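Local coordinates for alcohol dehydrogenase IV (Corynebacterium glutamicum, PDB 3IV7) that belongs to the iron-containing alcohol dehydrogenases and probably works as an NAD-dependent maleylacetate reductase, at the interface of chains A and B. Coordinates in Å, arbitrary orientation; residue numbers count along the deposited sequence, not the author numbering. Chains: chain A/B, Alcohol dehydrogenase IV.

Contact 1: the interface of chains A and B. Residues chain A 8, 189-190, 193; chain B 197, 224, 228.
The phenol ring of B:Tyr224 is pressed between its own chain and the partner subunit, and its surroundings differ on every side. B:Leu228 of the same helix, 216-236, lays CG over one face, offset toward the rim. From the opposite side, outside the rim, comes A:Pro189, whose CB lies 3.7 Å from B:Tyr224 CE1. A:Phe8 approaches another stretch of the edge with its ring plane nearly perpendicular: its CZ stands 4.1 Å from B:Tyr224 CD1. A:Ile190 runs past the ring in the opposite direction and brings CG1 to B:Tyr224 CE1, at 4.0 Å. At the hydroxyl end, in the plane of the ring, is the carboxylate of B:Glu197. B:Tyr224 OH donates to B:Glu197 OE2 over 2.7 Å, and OE2 accepts through its anti lone pair, the one away from OE1. The bond fixes the hydroxyl end, while the packing probably limits how far the ring can turn.

Helix 189-211 contributes from both chains, a common device in two-fold interfaces: A:Val193 packs against B:Glu197, while A:Pro189 reaches it through water. The B:Glu197 chain leaves with CG anti to the backbone N (chi1 174°) and then bends at chi2 (73°), swinging the carboxylate to where OE2 meets the B:Tyr224 hydroxyl and water 1. Its OE1 stays 3.8 Å from the methyl A:Val193 CG2. Water 1 completes a polar link between the subunits, sitting 2.6 Å from the carbonyl oxygen A:Pro189 O and 2.8 Å from B:Glu197 OE2.

Contact 2: the interface of chains A and B. Residues chain A 19-21, 216, 220; chain B 5-7.
An N-terminal arm laid across a neighbouring subunit is the element at work: B:Ser5 and B:Leu6 lead into strand 7-12 of chain B, and B:Ala7 forms an antiparallel beta bridge with A:Gly20 at the end of strand 15-20. The side chains of A:Phe19 and B:Leu6 cross at about a right angle, with the methyl B:Leu6 CD2 3.7 Å from A:Phe19 CE1. The carbonyl oxygen of B:Leu6 lies in the plane of that ring, at its edge, while A:Asp220 CA occupies another part of the rim. Against the arm, A:Ile216 uses two branches: CD1 sits over the centre of the A:Tyr21 ring, and CG2 presses tightly on B:Ser5 CB at 3.5 Å.

Much of the polar linkage passes through water. Water 2 is gripped by both chains, lying 3.0 Å from the backbone A:Tyr21 N and 2.6 Å from B:Leu6 O, with the carboxylate oxygen A:Asp220 OD2 and the hydroxyl B:Ser5 OG as further partners. With chi1 at 58°, that hydroxyl is placed between the backbone N and carbonyl carbon of B:Ser5, turned toward the water. Water 3 lies 3.0 Å from the amide B:Leu6 N, nearly straight at the hydrogen (175°), and also meets A:Asp220 OD2. Through this combination of strand pairing, packing and ordered water, the site fastens the start of one chain to the body of the other and so probably supports the dimer.

Contact 3: the interface of chains A and B. Residues chain A 8-10; chain B 16-18, 27, 30.
A:Asn9, the residue with most surface hidden here, lies in an antiparallel beta ladder that runs between two subunits of this iron-containing alcohol dehydrogenase. Strand 7-12 of chain A pairs with strand 15-20 of chain B, A:Asn9 opposite B:Met18 and A:His10 opposite B:Val17. A:Asn9 and B:Met18, a selenomethionine, point the same way, side by side; the amide nitrogen A:Asn9 ND2 is 3.6 Å from the terminal methyl B:Met18 CE. On the other flank, A:Asn9 OD1 rests 3.6 Å from the aliphatic B:Lys16 CG. The lysine bends at chi3 and chi4 (-67° and -53°), which curls its amino nitrogen NZ back toward the asparagine.

B:Val17 is held through its backbone. A:His10 N donates to B:Val17 O at 2.8 Å, and B:Val17 N returns the bond to A:His10 O, also 2.8 Å. On the sheet face away from A:Asn9, with chi1 at -179°, the CG1 branch of B:Val17 points away from its backbone N and reaches A:Phe8 CE2 at 4.1 Å. On the face that carries A:Asn9, helix 24-35 backs B:Met18, whose CB lies 3.5 Å above the plane of the B:Phe27 ring, over the centre.

Contact 1: the interface of chains A and B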
ATOM      1  N   PHE A   8     -13.891  -5.020   5.658  1.00 26.80           N
ATOM      2  CA  PHE A   8     -12.938  -5.630   4.764  1.00 23.16           C
ATOM      3  C   PHE A   8     -11.822  -6.381   5.489  1.00 23.17           C
ATOM      4  O   PHE A   8     -11.619  -6.236   6.699  1.00 21.48           O
ATOM      5  CB  PHE A   8     -12.328  -4.592   3.793  1.00 26.38           C
ATOM      6  CG  PHE A   8     -11.517  -3.507   4.464  1.00 29.05           C
ATOM      7  CD1 PHE A   8     -12.110  -2.295   4.832  1.00 20.21           C
ATOM      8  CD2 PHE A   8     -10.133  -3.664   4.665  1.00 29.26           C
ATOM      9  CE1 PHE A   8     -11.342  -1.282   5.442  1.00 28.09           C
ATOM     10  CE2 PHE A   8      -9.374  -2.659   5.308  1.00 25.84           C
ATOM     11  CZ  PHE A   8      -9.959  -1.477   5.660  1.00 16.51           C
ATOM     12  N   PRO A 189     -11.147  -0.476   0.259  1.00 23.67           N
ATOM     13  CA  PRO A 189     -10.772   0.922   0.056  1.00 22.54           C
ATOM     14  C   PRO A 189      -9.324   1.163  -0.264  1.00 25.00           C
ATOM     15  O   PRO A 189      -9.005   2.188  -0.894  1.00 24.81           O
ATOM     16  CB  PRO A 189     -11.143   1.602   1.404  1.00 22.97           C
ATOM     17  CG  PRO A 189     -12.202   0.752   1.979  1.00 25.13           C
ATOM     18  CD  PRO A 189     -11.907  -0.668   1.522  1.00 26.49           C
ATOM     19  N   ILE A 190      -8.447   0.243   0.154  1.00 25.82           N
ATOM     20  CA  ILE A 190      -7.012   0.380  -0.065  1.00 22.43           C
ATOM     21  C   ILE A 190      -6.657  -0.022  -1.487  1.00 25.71           C
ATOM     22  O   ILE A 190      -6.010   0.746  -2.198  1.00 24.33           O
ATOM     23  CB  ILE A 190      -6.207  -0.445   0.939  1.00 20.92           C
ATOM     24  CG1 ILE A 190      -6.491   0.070   2.350  1.00 23.89           C
ATOM     25  CG2 ILE A 190      -4.665  -0.358   0.602  1.00 20.03           C
ATOM     26  CD1 ILE A 190      -6.179  -0.881   3.450  1.00 21.92           C
ATOM     27  N   VAL A 193      -7.904   2.737  -3.775  1.00 27.95           N
ATOM     28  CA  VAL A 193      -7.122   3.965  -3.920  1.00 28.54           C
ATOM     29  C   VAL A 193      -5.866   3.696  -4.750  1.00 27.59           C
ATOM     30  O   VAL A 193      -5.505   4.496  -5.627  1.00 27.89           O
ATOM     31  CB  VAL A 193      -6.796   4.627  -2.587  1.00 32.73           C
ATOM     32  CG1 VAL A 193      -5.723   3.881  -1.872  1.00 33.17           C
ATOM     33  CG2 VAL A 193      -6.391   6.101  -2.829  1.00 31.24           C
TER
ATOM     34  N   GLU B 197      -4.837   9.822   1.307  1.00 27.92           N
ATOM     35  CA  GLU B 197      -6.028   9.060   1.611  1.00 29.00           C
ATOM     36  C   GLU B 197      -6.318   9.129   3.087  1.00 28.81           C
ATOM     37  O   GLU B 197      -7.468   9.244   3.482  1.00 23.80           O
ATOM     38  CB  GLU B 197      -5.865   7.603   1.155  1.00 31.58           C
ATOM     39  CG  GLU B 197      -6.994   6.675   1.547  1.00 26.57           C
ATOM     40  CD  GLU B 197      -8.258   6.886   0.773  1.00 21.88           C
ATOM     41  OE1 GLU B 197      -8.354   7.847  -0.047  1.00 27.68           O
ATOM     42  OE2 GLU B 197      -9.180   6.070   0.962  1.00 30.07           O
ATOM     43  N   TYR B 224      -9.867   4.075   9.889  1.00 27.11           N
ATOM     44  CA  TYR B 224      -9.258   3.764   8.607  1.00 26.29           C
ATOM     45  C   TYR B 224      -8.204   4.798   8.258  1.00 26.74           C
ATOM     46  O   TYR B 224      -7.078   4.455   7.862  1.00 29.18           O
ATOM     47  CB  TYR B 224     -10.353   3.707   7.538  1.00 27.64           C
ATOM     48  CG  TYR B 224      -9.856   3.707   6.129  1.00 30.78           C
ATOM     49  CD1 TYR B 224      -9.426   2.543   5.529  1.00 28.98           C
ATOM     50  CD2 TYR B 224      -9.863   4.869   5.378  1.00 32.14           C
ATOM     51  CE1 TYR B 224      -9.011   2.533   4.239  1.00 27.94           C
ATOM     52  CE2 TYR B 224      -9.458   4.867   4.082  1.00 27.57           C
ATOM     53  CZ  TYR B 224      -9.004   3.701   3.522  1.00 27.12           C
ATOM     54  OH  TYR B 224      -8.599   3.695   2.220  1.00 26.58           O
ATOM     55  N   LEU B 228      -3.914   4.311   7.482  1.00 29.39           N
ATOM     56  CA  LEU B 228      -3.171   4.745   6.327  1.00 30.23           C
ATOM     57  C   LEU B 228      -2.122   5.838   6.668  1.00 29.49           C
ATOM     58  O   LEU B 228      -1.011   5.850   6.105  1.00 29.08           O
ATOM     59  CB  LEU B 228      -4.137   5.225   5.236  1.00 31.66           C
ATOM     60  CG  LEU B 228      -4.932   4.098   4.604  1.00 32.63           C
ATOM     61  CD1 LEU B 228      -5.668   4.602   3.454  1.00 42.35           C
ATOM     62  CD2 LEU B 228      -4.007   2.970   4.170  1.00 48.83           C
TER
HETATM   63  O   HOH W   1     -10.569   4.321  -0.737  1.00 25.48           O

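Contact 2: the interface of chains A and B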
ATOM      1  N   PHE A  19      13.316   2.210  -7.711  1.00 26.73           N
ATOM      2  CA  PHE A  19      12.876   2.857  -8.913  1.00 24.08           C
ATOM      3  C   PHE A  19      13.885   3.887  -9.329  1.00 28.11           C
ATOM      4  O   PHE A  19      14.313   4.716  -8.515  1.00 25.88           O
ATOM      5  CB  PHE A  19      11.509   3.530  -8.651  1.00 25.20           C
ATOM      6  CG  PHE A  19      10.746   3.871  -9.883  1.00 26.96           C
ATOM      7  CD1 PHE A  19      11.126   4.938 -10.683  1.00 28.87           C
ATOM      8  CD2 PHE A  19       9.654   3.110 -10.265  1.00 33.18           C
ATOM      9  CE1 PHE A  19      10.418   5.243 -11.846  1.00 35.96           C
ATOM     10  CE2 PHE A  19       8.951   3.396 -11.427  1.00 25.82           C
ATOM     11  CZ  PHE A  19       9.327   4.460 -12.219  1.00 34.14           C
ATOM     12  N   GLY A  20      14.258   3.880 -10.598  1.00 29.16           N
ATOM     13  CA  GLY A  20      15.135   4.940 -11.116  1.00 32.11           C
ATOM     14  C   GLY A  20      15.788   4.664 -12.463  1.00 32.17           C
ATOM     15  O   GLY A  20      16.496   3.662 -12.617  1.00 28.93           O
ATOM     16  N   TYR A  21      15.612   5.605 -13.403  1.00 33.61           N
ATOM     17  CA  TYR A  21      16.209   5.510 -14.752  1.00 32.98           C
ATOM     18  C   TYR A  21      17.700   5.325 -14.641  1.00 31.11           C
ATOM     19  O   TYR A  21      18.361   6.049 -13.938  1.00 30.86           O
ATOM     20  CB  TYR A  21      15.888   6.772 -15.589  1.00 32.16           C
ATOM     21  CG  TYR A  21      16.525   6.803 -16.993  1.00 29.52           C
ATOM     22  CD1 TYR A  21      17.835   7.194 -17.175  1.00 32.09           C
ATOM     23  CD2 TYR A  21      15.790   6.452 -18.124  1.00 27.79           C
ATOM     24  CE1 TYR A  21      18.402   7.233 -18.450  1.00 32.80           C
ATOM     25  CE2 TYR A  21      16.348   6.494 -19.384  1.00 28.68           C
ATOM     26  CZ  TYR A  21      17.649   6.872 -19.539  1.00 24.08           C
ATOM     27  OH  TYR A  21      18.209   6.948 -20.805  1.00 31.00           O
ATOM     28  N   ILE A 216      11.281  10.011 -20.789  1.00 25.40           N
ATOM     29  CA  ILE A 216      11.594   9.457 -19.468  1.00 26.48           C
ATOM     30  C   ILE A 216      10.374   9.690 -18.558  1.00 24.51           C
ATOM     31  O   ILE A 216       9.916   8.773 -17.880  1.00 26.63           O
ATOM     32  CB  ILE A 216      12.899  10.057 -18.847  1.00 26.94           C
ATOM     33  CG1 ILE A 216      14.114   9.647 -19.708  1.00 28.87           C
ATOM     34  CG2 ILE A 216      13.072   9.537 -17.324  1.00 22.51           C
ATOM     35  CD1 ILE A 216      15.438  10.277 -19.274  1.00 25.39           C
ATOM     36  N   ASP A 220       8.417   6.502 -17.026  1.00 26.61           N
ATOM     37  CA  ASP A 220       8.415   6.334 -15.564  1.00 27.92           C
ATOM     38  C   ASP A 220       6.983   6.239 -15.075  1.00 26.87           C
ATOM     39  O   ASP A 220       6.654   5.353 -14.304  1.00 30.82           O
ATOM     40  CB  ASP A 220       9.131   7.499 -14.855  1.00 25.76           C
ATOM     41  CG  ASP A 220      10.657   7.393 -14.921  1.00 27.19           C
ATOM     42  OD1 ASP A 220      11.175   6.265 -15.036  1.00 30.47           O
ATOM     43  OD2 ASP A 220      11.317   8.435 -14.751  1.00 27.46           O
TER
ATOM     44  N   SER B   5      14.784  12.708 -12.881  1.00 34.18           N
ATOM     45  CA  SER B   5      13.645  11.851 -13.123  1.00 30.07           C
ATOM     46  C   SER B   5      13.236  11.152 -11.809  1.00 28.20           C
ATOM     47  O   SER B   5      13.967  11.186 -10.837  1.00 26.66           O
ATOM     48  CB  SER B   5      13.984  10.830 -14.210  1.00 28.49           C
ATOM     49  OG  SER B   5      15.110  10.026 -13.863  1.00 24.42           O
ATOM     50  N   LEU B   6      12.039  10.590 -11.784  1.00 24.29           N
ATOM     51  CA  LEU B   6      11.536   9.854 -10.622  1.00 25.00           C
ATOM     52  C   LEU B   6      12.539   8.797 -10.093  1.00 22.91           C
ATOM     53  O   LEU B   6      13.030   7.957 -10.842  1.00 20.33           O
ATOM     54  CB  LEU B   6      10.228   9.166 -10.987  1.00 24.87           C
ATOM     55  CG  LEU B   6       9.493   8.423  -9.889  1.00 24.52           C
ATOM     56  CD1 LEU B   6       9.285   9.330  -8.684  1.00 27.80           C
ATOM     57  CD2 LEU B   6       8.186   7.857 -10.404  1.00 26.01           C
ATOM     58  N   ALA B   7      12.812   8.853  -8.801  1.00 22.51           N
ATOM     59  CA  ALA B   7      13.700   7.907  -8.145  1.00 22.79           C
ATOM     60  C   ALA B   7      13.260   7.721  -6.676  1.00 26.34           C
ATOM     61  O   ALA B   7      12.917   8.685  -5.992  1.00 26.43           O
ATOM     62  CB  ALA B   7      15.169   8.395  -8.244  1.00 25.48           C
TER
HETATM   63  O   HOH W   2      13.617   7.793 -13.338  1.00 27.66           O
HETATM   64  O   HOH W   3      10.255  10.652 -14.178  1.00 29.07           O

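Contact 3: the interface of chains A and B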
ATOM      1  N   PHE A   8     -13.891  -5.020   5.658  1.00 26.80           N
ATOM      2  CA  PHE A   8     -12.938  -5.630   4.764  1.00 23.16           C
ATOM      3  C   PHE A   8     -11.822  -6.381   5.489  1.00 23.17           C
ATOM      4  O   PHE A   8     -11.619  -6.236   6.699  1.00 21.48           O
ATOM      5  CB  PHE A   8     -12.328  -4.592   3.793  1.00 26.38           C
ATOM      6  CG  PHE A   8     -11.517  -3.507   4.464  1.00 29.05           C
ATOM      7  CD1 PHE A   8     -12.110  -2.295   4.832  1.00 20.21           C
ATOM      8  CD2 PHE A   8     -10.133  -3.664   4.665  1.00 29.26           C
ATOM      9  CE1 PHE A   8     -11.342  -1.282   5.442  1.00 28.09           C
ATOM     10  CE2 PHE A   8      -9.374  -2.659   5.308  1.00 25.84           C
ATOM     11  CZ  PHE A   8      -9.959  -1.477   5.660  1.00 16.51           C
ATOM     12  N   ASN A   9     -11.172  -7.259   4.740  1.00 26.42           N
ATOM     13  CA  ASN A   9     -10.026  -8.025   5.192  1.00 27.72           C
ATOM     14  C   ASN A   9      -8.953  -7.823   4.116  1.00 29.18           C
ATOM     15  O   ASN A   9      -9.089  -8.304   2.973  1.00 31.13           O
ATOM     16  CB  ASN A   9     -10.421  -9.502   5.329  1.00 31.33           C
ATOM     17  CG  ASN A   9      -9.328 -10.359   6.002  1.00 35.07           C
ATOM     18  OD1 ASN A   9      -8.141 -10.083   5.875  1.00 42.66           O
ATOM     19  ND2 ASN A   9      -9.750 -11.427   6.688  1.00 32.88           N
ATOM     20  N   HIS A  10      -7.914  -7.069   4.447  1.00 27.06           N
ATOM     21  CA  HIS A  10      -6.925  -6.683   3.458  1.00 25.91           C
ATOM     22  C   HIS A  10      -5.536  -7.240   3.791  1.00 24.95           C
ATOM     23  O   HIS A  10      -5.023  -7.073   4.911  1.00 25.40           O
ATOM     24  CB  HIS A  10      -6.863  -5.149   3.337  1.00 27.23           C
ATOM     25  CG  HIS A  10      -5.807  -4.667   2.397  1.00 28.95           C
ATOM     26  ND1 HIS A  10      -6.056  -4.424   1.067  1.00 31.10           N
ATOM     27  CD2 HIS A  10      -4.479  -4.471   2.573  1.00 24.82           C
ATOM     28  CE1 HIS A  10      -4.927  -4.097   0.463  1.00 28.13           C
ATOM     29  NE2 HIS A  10      -3.961  -4.102   1.360  1.00 28.94           N
TER
ATOM     30  N   LYS B  16      -1.847  -7.962   7.798  1.00 27.47           N
ATOM     31  CA  LYS B  16      -3.236  -8.226   7.534  1.00 27.74           C
ATOM     32  C   LYS B  16      -4.028  -7.219   8.312  1.00 28.07           C
ATOM     33  O   LYS B  16      -3.751  -6.998   9.486  1.00 26.02           O
ATOM     34  CB  LYS B  16      -3.632  -9.616   7.994  1.00 30.45           C
ATOM     35  CG  LYS B  16      -5.150  -9.913   7.854  1.00 32.58           C
ATOM     36  CD  LYS B  16      -5.551 -11.302   8.402  1.00 27.28           C
ATOM     37  CE  LYS B  16      -4.982 -12.446   7.578  1.00 41.44           C
ATOM     38  NZ  LYS B  16      -5.310 -12.306   6.108  1.00 42.11           N
ATOM     39  N   VAL B  17      -5.053  -6.659   7.687  1.00 26.52           N
ATOM     40  CA  VAL B  17      -5.965  -5.740   8.365  1.00 28.27           C
ATOM     41  C   VAL B  17      -7.378  -6.232   8.247  1.00 28.96           C
ATOM     42  O   VAL B  17      -7.883  -6.418   7.130  1.00 29.81           O
ATOM     43  CB  VAL B  17      -5.889  -4.340   7.746  1.00 29.95           C
ATOM     44  CG1 VAL B  17      -6.822  -3.379   8.474  1.00 31.33           C
ATOM     45  CG2 VAL B  17      -4.484  -3.861   7.777  1.00 32.13           C
HETATM   46  N   MSE B  18      -8.017  -6.490   9.397  1.00 26.87           N
HETATM   47  CA  MSE B  18      -9.419  -6.886   9.436  1.00 26.70           C
HETATM   48  C   MSE B  18     -10.209  -5.730  10.028  1.00 30.26           C
HETATM   49  O   MSE B  18      -9.958  -5.302  11.165  1.00 34.54           O
HETATM   50  CB  MSE B  18      -9.594  -8.139  10.290  1.00 23.70           C
HETATM   51  CG  MSE B  18      -8.744  -9.301   9.830  1.00 30.16           C
HETATM   52 SE   MSE B  18      -8.679 -10.727  11.100  0.75 29.32          SE
HETATM   53  CE  MSE B  18      -9.919 -11.932  10.271  1.00 30.05           C
ATOM     54  N   PHE B  27     -13.628 -11.573  14.437  1.00 31.93           N
ATOM     55  CA  PHE B  27     -12.348 -11.507  13.716  1.00 29.79           C
ATOM     56  C   PHE B  27     -11.208 -12.217  14.514  1.00 30.18           C
ATOM     57  O   PHE B  27     -10.416 -12.963  13.942  1.00 29.96           O
ATOM     58  CB  PHE B  27     -11.941 -10.057  13.438  1.00 27.76           C
ATOM     59  CG  PHE B  27     -12.535  -9.463  12.171  1.00 36.26           C
ATOM     60  CD1 PHE B  27     -12.435 -10.130  10.947  1.00 56.85           C
ATOM     61  CD2 PHE B  27     -13.036  -8.179  12.169  1.00 36.28           C
ATOM     62  CE1 PHE B  27     -12.918  -9.538   9.756  1.00 50.80           C
ATOM     63  CE2 PHE B  27     -13.517  -7.583  10.986  1.00 35.51           C
ATOM     64  CZ  PHE B  27     -13.459  -8.261   9.795  1.00 44.74           C
ATOM     65  N   GLN B  30     -11.487 -15.926  14.437  1.00 27.52           N
ATOM     66  CA  GLN B  30     -11.090 -16.416  13.122  1.00 29.93           C
ATOM     67  C   GLN B  30      -9.558 -16.433  12.966  1.00 30.53           C
ATOM     68  O   GLN B  30      -8.983 -17.376  12.404  1.00 28.80           O
ATOM     69  CB  GLN B  30     -11.731 -15.555  12.036  1.00 32.96           C
ATOM     70  CG  GLN B  30     -11.220 -15.833  10.626  1.00 42.27           C
ATOM     71  CD  GLN B  30     -11.846 -14.930   9.600  1.00 53.84           C
ATOM     72  OE1 GLN B  30     -12.986 -14.465   9.772  1.00 55.89           O
ATOM     73  NE2 GLN B  30     -11.112 -14.671   8.505  1.00 50.71           N
TER

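Contact 1 and contact 3 are neighbours, about 13 Å between the centres of their C-alpha atoms, and share A:Phe8, whose strand thus serves both the ladder and the helical packing. Contact 2 lies farther away, about 26 Å from contact 1 and 34 Å from contact 3. Contacts 2 and 3 nevertheless use the same pair of elements with the chains exchanged, strand 7-12 of one subunit against strand 15-20 of the other. Helix 216-236 enters contact 1 from chain B and contact 2 from chain A. The two-fold symmetry repeats each contact, so the N-terminal strands reciprocally tie together what is probably a functional dimer.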